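Local structure of bifunctional dTDP-4-dehydrorhamnose 3,5-epimerase/dTDP-4-dehydrorhamnose reductase (Arabidopsis thaliana, 4QQR) at residues T21-G26 against P177-T182; M197-E202 against K283-K288. The protein catalyses the 3,5-epimerisation and NADPH-dependent reduction of dTDP-4-keto-6-deoxyglucose to dTDP-L-rhamnose, and can also form UDP-L-rhamnose. All coordinates share one frame; numbering follows the deposited sequence.

Interaction 1 (T21-G26 against P177-T182); sequences TGWIGG and PRNFIT. With SO4 (sulfate ion), chain H.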
loop_
_atom_site.group_PDB
_atom_site.type_symbol
_atom_site.label_atom_id
_atom_site.label_comp_id
_atom_site.label_asym_id
_atom_site.label_seq_id
_atom_site.Cartn_x
_atom_site.Cartn_y
_atom_site.Cartn_z
ATOM N N THR A 21 -17.731 -14.300 8.931
ATOM C CA THR A 21 -18.475 -14.230 7.682
ATOM C C THR A 21 -17.921 -15.173 6.605
ATOM O O THR A 21 -18.684 -15.799 5.881
ATOM C CB THR A 21 -18.452 -12.771 7.153
ATOM O OG1 THR A 21 -19.384 -11.975 7.898
ATOM C CG2 THR A 21 -18.782 -12.709 5.658
ATOM N N GLY A 22 -16.598 -15.287 6.518
ATOM C CA GLY A 22 -15.964 -15.908 5.368
ATOM C C GLY A 22 -15.674 -17.399 5.433
ATOM O O GLY A 22 -15.966 -18.058 6.428
ATOM N N TRP A 23 -15.078 -17.928 4.370
ATOM C CA TRP A 23 -14.864 -19.364 4.248
ATOM C C TRP A 23 -13.855 -19.876 5.286
ATOM O O TRP A 23 -14.208 -20.649 6.177
ATOM C CB TRP A 23 -14.449 -19.720 2.810
ATOM C CG TRP A 23 -14.416 -21.211 2.478
ATOM C CD1 TRP A 23 -14.924 -22.235 3.226
ATOM C CD2 TRP A 23 -13.838 -21.822 1.313
ATOM N NE1 TRP A 23 -14.702 -23.439 2.602
ATOM C CE2 TRP A 23 -14.039 -23.214 1.427
ATOM C CE3 TRP A 23 -13.182 -21.327 0.181
ATOM C CZ2 TRP A 23 -13.595 -24.116 0.460
ATOM C CZ3 TRP A 23 -12.742 -22.221 -0.779
ATOM C CH2 TRP A 23 -12.945 -23.602 -0.631
ATOM N N ILE A 24 -12.605 -19.437 5.175
ATOM C CA ILE A 24 -11.551 -19.835 6.111
ATOM C C ILE A 24 -11.844 -19.484 7.593
ATOM O O ILE A 24 -11.649 -20.312 8.498
ATOM C CB ILE A 24 -10.201 -19.245 5.652
ATOM C CG1 ILE A 24 -9.741 -19.955 4.383
ATOM C CG2 ILE A 24 -9.123 -19.362 6.742
ATOM C CD1 ILE A 24 -8.429 -19.414 3.832
ATOM N N GLY A 25 -12.313 -18.262 7.828
ATOM C CA GLY A 25 -12.622 -17.804 9.173
ATOM C C GLY A 25 -13.671 -18.664 9.849
ATOM O O GLY A 25 -13.583 -18.953 11.052
ATOM N N GLY A 26 -14.671 -19.072 9.065
ATOM C CA GLY A 26 -15.663 -20.023 9.525
ATOM C C GLY A 26 -15.053 -21.378 9.820
ATOM O O GLY A 26 -15.373 -21.993 10.840
ATOM N N PRO A 177 -19.710 -23.140 -3.113
ATOM C CA PRO A 177 -19.405 -22.443 -4.366
ATOM C C PRO A 177 -18.024 -21.776 -4.394
ATOM O O PRO A 177 -17.508 -21.467 -5.478
ATOM C CB PRO A 177 -20.518 -21.380 -4.452
ATOM C CG PRO A 177 -21.080 -21.286 -3.091
ATOM C CD PRO A 177 -20.966 -22.653 -2.521
ATOM N N ARG A 178 -17.428 -21.552 -3.227
ATOM C CA ARG A 178 -16.105 -20.938 -3.191
ATOM C C ARG A 178 -15.010 -21.965 -3.485
ATOM O O ARG A 178 -13.915 -21.623 -3.924
ATOM C CB ARG A 178 -15.877 -20.229 -1.850
ATOM C CG ARG A 178 -16.315 -18.758 -1.823
ATOM C CD ARG A 178 -16.807 -18.374 -0.445
ATOM N NE ARG A 178 -18.122 -18.951 -0.196
ATOM C CZ ARG A 178 -18.552 -19.401 0.983
ATOM N NH1 ARG A 178 -17.769 -19.348 2.059
ATOM N NH2 ARG A 178 -19.780 -19.911 1.081
ATOM N N ASN A 179 -15.332 -23.231 -3.252
ATOM C CA ASN A 179 -14.424 -24.335 -3.525
ATOM C C ASN A 179 -13.982 -24.358 -4.985
ATOM O O ASN A 179 -14.810 -24.314 -5.887
ATOM C CB ASN A 179 -15.099 -25.653 -3.111
ATOM C CG ASN A 179 -14.134 -26.831 -3.046
ATOM O OD1 ASN A 179 -13.225 -26.968 -3.876
ATOM N ND2 ASN A 179 -14.340 -27.699 -2.060
ATOM N N PHE A 180 -12.675 -24.415 -5.218
ATOM C CA PHE A 180 -12.165 -24.303 -6.575
ATOM C C PHE A 180 -12.630 -25.460 -7.438
ATOM O O PHE A 180 -12.946 -25.269 -8.612
ATOM C CB PHE A 180 -10.644 -24.214 -6.610
ATOM C CG PHE A 180 -10.081 -24.120 -8.007
ATOM C CD1 PHE A 180 -10.025 -22.907 -8.664
ATOM C CD2 PHE A 180 -9.618 -25.247 -8.665
ATOM C CE1 PHE A 180 -9.512 -22.815 -9.949
ATOM C CE2 PHE A 180 -9.109 -25.160 -9.948
ATOM C CZ PHE A 180 -9.054 -23.939 -10.589
ATOM N N ILE A 181 -12.664 -26.652 -6.846
ATOM C CA ILE A 181 -13.172 -27.842 -7.520
ATOM C C ILE A 181 -14.591 -27.638 -8.053
ATOM O O ILE A 181 -14.834 -27.807 -9.254
ATOM C CB ILE A 181 -13.183 -29.073 -6.585
ATOM C CG1 ILE A 181 -11.769 -29.408 -6.099
ATOM C CG2 ILE A 181 -13.781 -30.281 -7.292
ATOM C CD1 ILE A 181 -11.732 -30.597 -5.169
ATOM N N THR A 182 -15.528 -27.273 -7.178
ATOM C CA THR A 182 -16.911 -27.141 -7.629
ATOM C C THR A 182 -17.141 -26.001 -8.632
ATOM O O THR A 182 -18.053 -26.094 -9.456
ATOM C CB THR A 182 -17.924 -27.051 -6.483
ATOM O OG1 THR A 182 -18.553 -25.765 -6.501
ATOM C CG2 THR A 182 -17.251 -27.309 -5.168
HETATM S S SO4 H . -15.125 -15.480 1.389
HETATM O O1 SO4 H . -14.303 -15.870 0.237
HETATM O O2 SO4 H . -14.808 -14.081 1.693
HETATM O O3 SO4 H . -14.795 -16.325 2.538
HETATM O O4 SO4 H . -16.562 -15.628 1.110
#
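Trp23 and Arg178 lie alongside each other, their side chains running in opposite directions, at the glycine-rich turn of a Rossmann fold. That turn has the GxxGxxG pattern of the dinucleotide-binding motif, and its last two glycines are Gly22 and Gly25. Trp23 extends its indole from the first turn of helix 23-34, with CG anti to the backbone N (chi1 -170°), carrying the six-membered ring to the 177-182 segment. There Arg178 CB packs 3.5 Å from Trp23 CE3. The arginine chain bends at its second and third torsions and returns toward the indole base, until NH1 is 3.4 Å from Trp23 CB. The guanidinium meets Trp23 by its edge, with CA in its plane, and stands 73° from the indole plane. Arg178 thus meets Trp23 at two points, and the flat groups do not stack.

At the far end of the ring, Asn179 CA approaches Trp23 CH2 obliquely at 3.3 Å, and Arg178 O comes to CZ3 likewise. A large flat side chain suits this place because it spans from the turn to the residues just before helix 180-186, and Leu200 and Ser171 also pack on it.

A sulfate, probably from the crystallisation liquor, sits at the start of helix 23-34, where Trp23 N and Thr71 OG1 donate to it. It probably marks where a phosphate of NADPH would lie, since Trp23 and Ile24 are assigned to the cofactor by similarity. A CB on Gly22 would probably crowd sulfate O3, so glycine suits. Arg178 CD lies 3.2 Å from O4, and the arginine's charge would probably help hold an anion. Asn179 suits the N-cap of helix 180-186: its ND2 is held by Ser171 O and Asp173 O, while its OD1 accepts from Ile181 N at 3.0 Å.

Interaction 2 (M197-E202 against K283-K288); sequences MTILDE and KESLIK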
loop_
_atom_site.group_PDB
_atom_site.type_symbol
_atom_site.label_atom_id
_atom_site.label_comp_id
_atom_site.label_asym_id
_atom_site.label_seq_id
_atom_site.Cartn_x
_atom_site.Cartn_y
_atom_site.Cartn_z
ATOM N N MET A 197 -1.940 -25.236 -5.482
ATOM C CA MET A 197 -3.265 -25.108 -4.877
ATOM C C MET A 197 -3.194 -25.454 -3.405
ATOM O O MET A 197 -2.258 -26.131 -2.959
ATOM C CB MET A 197 -4.295 -26.021 -5.571
ATOM C CG MET A 197 -4.324 -25.951 -7.107
ATOM S SD MET A 197 -5.925 -26.435 -7.789
ATOM C CE MET A 197 -5.666 -26.091 -9.535
ATOM N N THR A 198 -4.195 -24.999 -2.662
ATOM C CA THR A 198 -4.220 -25.151 -1.212
ATOM C C THR A 198 -5.346 -26.098 -0.785
ATOM O O THR A 198 -6.516 -25.832 -1.056
ATOM C CB THR A 198 -4.430 -23.760 -0.530
ATOM O OG1 THR A 198 -3.399 -22.858 -0.946
ATOM C CG2 THR A 198 -4.415 -23.871 0.978
ATOM N N ILE A 199 -5.012 -27.193 -0.107
ATOM C CA ILE A 199 -6.057 -28.056 0.447
ATOM C C ILE A 199 -6.397 -27.614 1.863
ATOM O O ILE A 199 -5.708 -27.987 2.813
ATOM C CB ILE A 199 -5.641 -29.525 0.495
ATOM C CG1 ILE A 199 -5.158 -30.002 -0.868
ATOM C CG2 ILE A 199 -6.810 -30.360 0.974
ATOM C CD1 ILE A 199 -6.191 -29.838 -1.934
ATOM N N LEU A 200 -7.446 -26.806 2.004
ATOM C CA LEU A 200 -7.791 -26.215 3.308
ATOM C C LEU A 200 -7.924 -27.236 4.442
ATOM O O LEU A 200 -7.541 -26.959 5.568
ATOM C CB LEU A 200 -9.075 -25.390 3.221
ATOM C CG LEU A 200 -9.059 -24.180 2.295
ATOM C CD1 LEU A 200 -10.425 -23.507 2.284
ATOM C CD2 LEU A 200 -7.944 -23.200 2.694
ATOM N N ASP A 201 -8.469 -28.410 4.138
ATOM C CA ASP A 201 -8.677 -29.450 5.140
ATOM C C ASP A 201 -7.369 -29.918 5.765
ATOM O O ASP A 201 -7.327 -30.212 6.957
ATOM C CB ASP A 201 -9.405 -30.648 4.522
ATOM C CG ASP A 201 -10.840 -30.338 4.176
ATOM O OD1 ASP A 201 -11.734 -30.874 4.862
ATOM O OD2 ASP A 201 -11.073 -29.551 3.229
ATOM N N GLU A 202 -6.312 -30.008 4.956
ATOM C CA GLU A 202 -4.981 -30.331 5.472
ATOM C C GLU A 202 -4.227 -29.098 5.998
ATOM O O GLU A 202 -3.625 -29.144 7.071
ATOM C CB GLU A 202 -4.138 -31.031 4.412
ATOM C CG GLU A 202 -2.733 -31.346 4.890
ATOM C CD GLU A 202 -1.874 -31.962 3.797
ATOM O OE1 GLU A 202 -2.279 -31.872 2.616
ATOM O OE2 GLU A 202 -0.807 -32.540 4.111
ATOM N N LYS A 283 -1.925 -33.972 -5.286
ATOM C CA LYS A 283 -2.575 -35.194 -5.747
ATOM C C LYS A 283 -2.908 -36.128 -4.594
ATOM O O LYS A 283 -4.080 -36.487 -4.420
ATOM C CB LYS A 283 -1.783 -35.871 -6.874
ATOM C CG LYS A 283 -1.731 -34.999 -8.139
ATOM C CD LYS A 283 -1.240 -35.751 -9.371
ATOM C CE LYS A 283 -1.009 -34.785 -10.540
ATOM N NZ LYS A 283 -0.353 -35.453 -11.710
ATOM N N GLU A 284 -1.912 -36.481 -3.782
ATOM C CA GLU A 284 -2.195 -37.376 -2.667
ATOM C C GLU A 284 -3.103 -36.695 -1.641
ATOM O O GLU A 284 -3.968 -37.345 -1.048
ATOM C CB GLU A 284 -0.919 -37.970 -2.027
ATOM C CG GLU A 284 0.264 -37.004 -1.843
ATOM C CD GLU A 284 1.313 -37.494 -0.812
ATOM O OE1 GLU A 284 1.371 -38.722 -0.553
ATOM O OE2 GLU A 284 2.075 -36.651 -0.257
ATOM N N SER A 285 -2.927 -35.385 -1.460
ATOM C CA SER A 285 -3.732 -34.626 -0.498
ATOM C C SER A 285 -5.168 -34.491 -0.986
ATOM O O SER A 285 -6.111 -34.611 -0.201
ATOM C CB SER A 285 -3.118 -33.247 -0.243
ATOM O OG SER A 285 -3.817 -32.533 0.759
ATOM N N LEU A 286 -5.326 -34.235 -2.283
ATOM C CA LEU A 286 -6.636 -34.294 -2.931
ATOM C C LEU A 286 -7.326 -35.649 -2.717
ATOM O O LEU A 286 -8.483 -35.686 -2.289
ATOM C CB LEU A 286 -6.518 -34.001 -4.430
ATOM C CG LEU A 286 -6.376 -32.536 -4.830
ATOM C CD1 LEU A 286 -5.848 -32.421 -6.236
ATOM C CD2 LEU A 286 -7.717 -31.848 -4.707
ATOM N N ILE A 287 -6.628 -36.746 -3.016
ATOM C CA ILE A 287 -7.198 -38.083 -2.835
ATOM C C ILE A 287 -7.654 -38.332 -1.400
ATOM O O ILE A 287 -8.789 -38.742 -1.156
ATOM C CB ILE A 287 -6.208 -39.223 -3.239
ATOM C CG1 ILE A 287 -6.017 -39.274 -4.759
ATOM C CG2 ILE A 287 -6.699 -40.562 -2.726
ATOM C CD1 ILE A 287 -7.314 -39.129 -5.541
ATOM N N LYS A 288 -6.757 -38.067 -0.459
ATOM C CA LYS A 288 -6.962 -38.432 0.930
ATOM C C LYS A 288 -7.960 -37.531 1.655
ATOM O O LYS A 288 -8.739 -38.005 2.488
ATOM C CB LYS A 288 -5.623 -38.440 1.669
ATOM C CG LYS A 288 -5.764 -38.412 3.174
ATOM C CD LYS A 288 -4.424 -38.317 3.869
ATOM C CE LYS A 288 -4.591 -38.544 5.370
ATOM N NZ LYS A 288 -5.336 -39.826 5.639
#
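Ser285 and Glu202 join two helices of the Rossmann-type reductase chain, the start of helix 200-212 and the middle of helix 282-291. Ser285 turns OG anti to its own backbone N (chi1 -175°), out toward the other segment, and donates it to Glu202 OE1 at 2.5 Å, nearly along the C-O bond of the carboxylate. The small serine suits a place where the backbones approach closely, its CA 7.0 Å from Ile199 CA, and its OG also rests 3.3 Å from Ile199 CG1, so that the buried polar pair has an apolar wall beside it. Glu202 reaches across with an extended chain; its OE2 accepts from Met280 N just ahead of helix 282-291, and OE1 takes a further, weak bond from Asn223 ND2. With an alanine here the carboxylate would be gone, and Ser285 OG and Met280 N would probably be left without this acceptor.

Next along the helix, Leu286 starts out away from the 197-202 segment, but the end of its side chain comes back toward it. Ile199, at the N-cap of helix 200-212, crosses it at about a right angle. Branched aliphatic residues fit this apolar side, where Ile199 CD1 meets Leu286 CD2 at 3.7 Å.

Overall arrangement
The two contacts follow one another along the chain, 21-26 with 177-182 closing before 197-202 with 283-288 opens, yet their centres lie only about 15 Å apart and they touch. Helix 200-212 links them through Leu200: its CD1 packs 3.7 Å from Trp23 CZ2, and Leu200 also meets Ile24. Elsewhere Phe180 packs on Met197, and Ile181 on Leu286. Helices 23-34, 180-186, 200-212 and 282-291 are thus linked in one packed region. The glycine-rich turn after strand 14-18 of the parallel sheet, which probably binds the NADPH, is in this way connected through side chains to the C-terminal helix of the reductase fold.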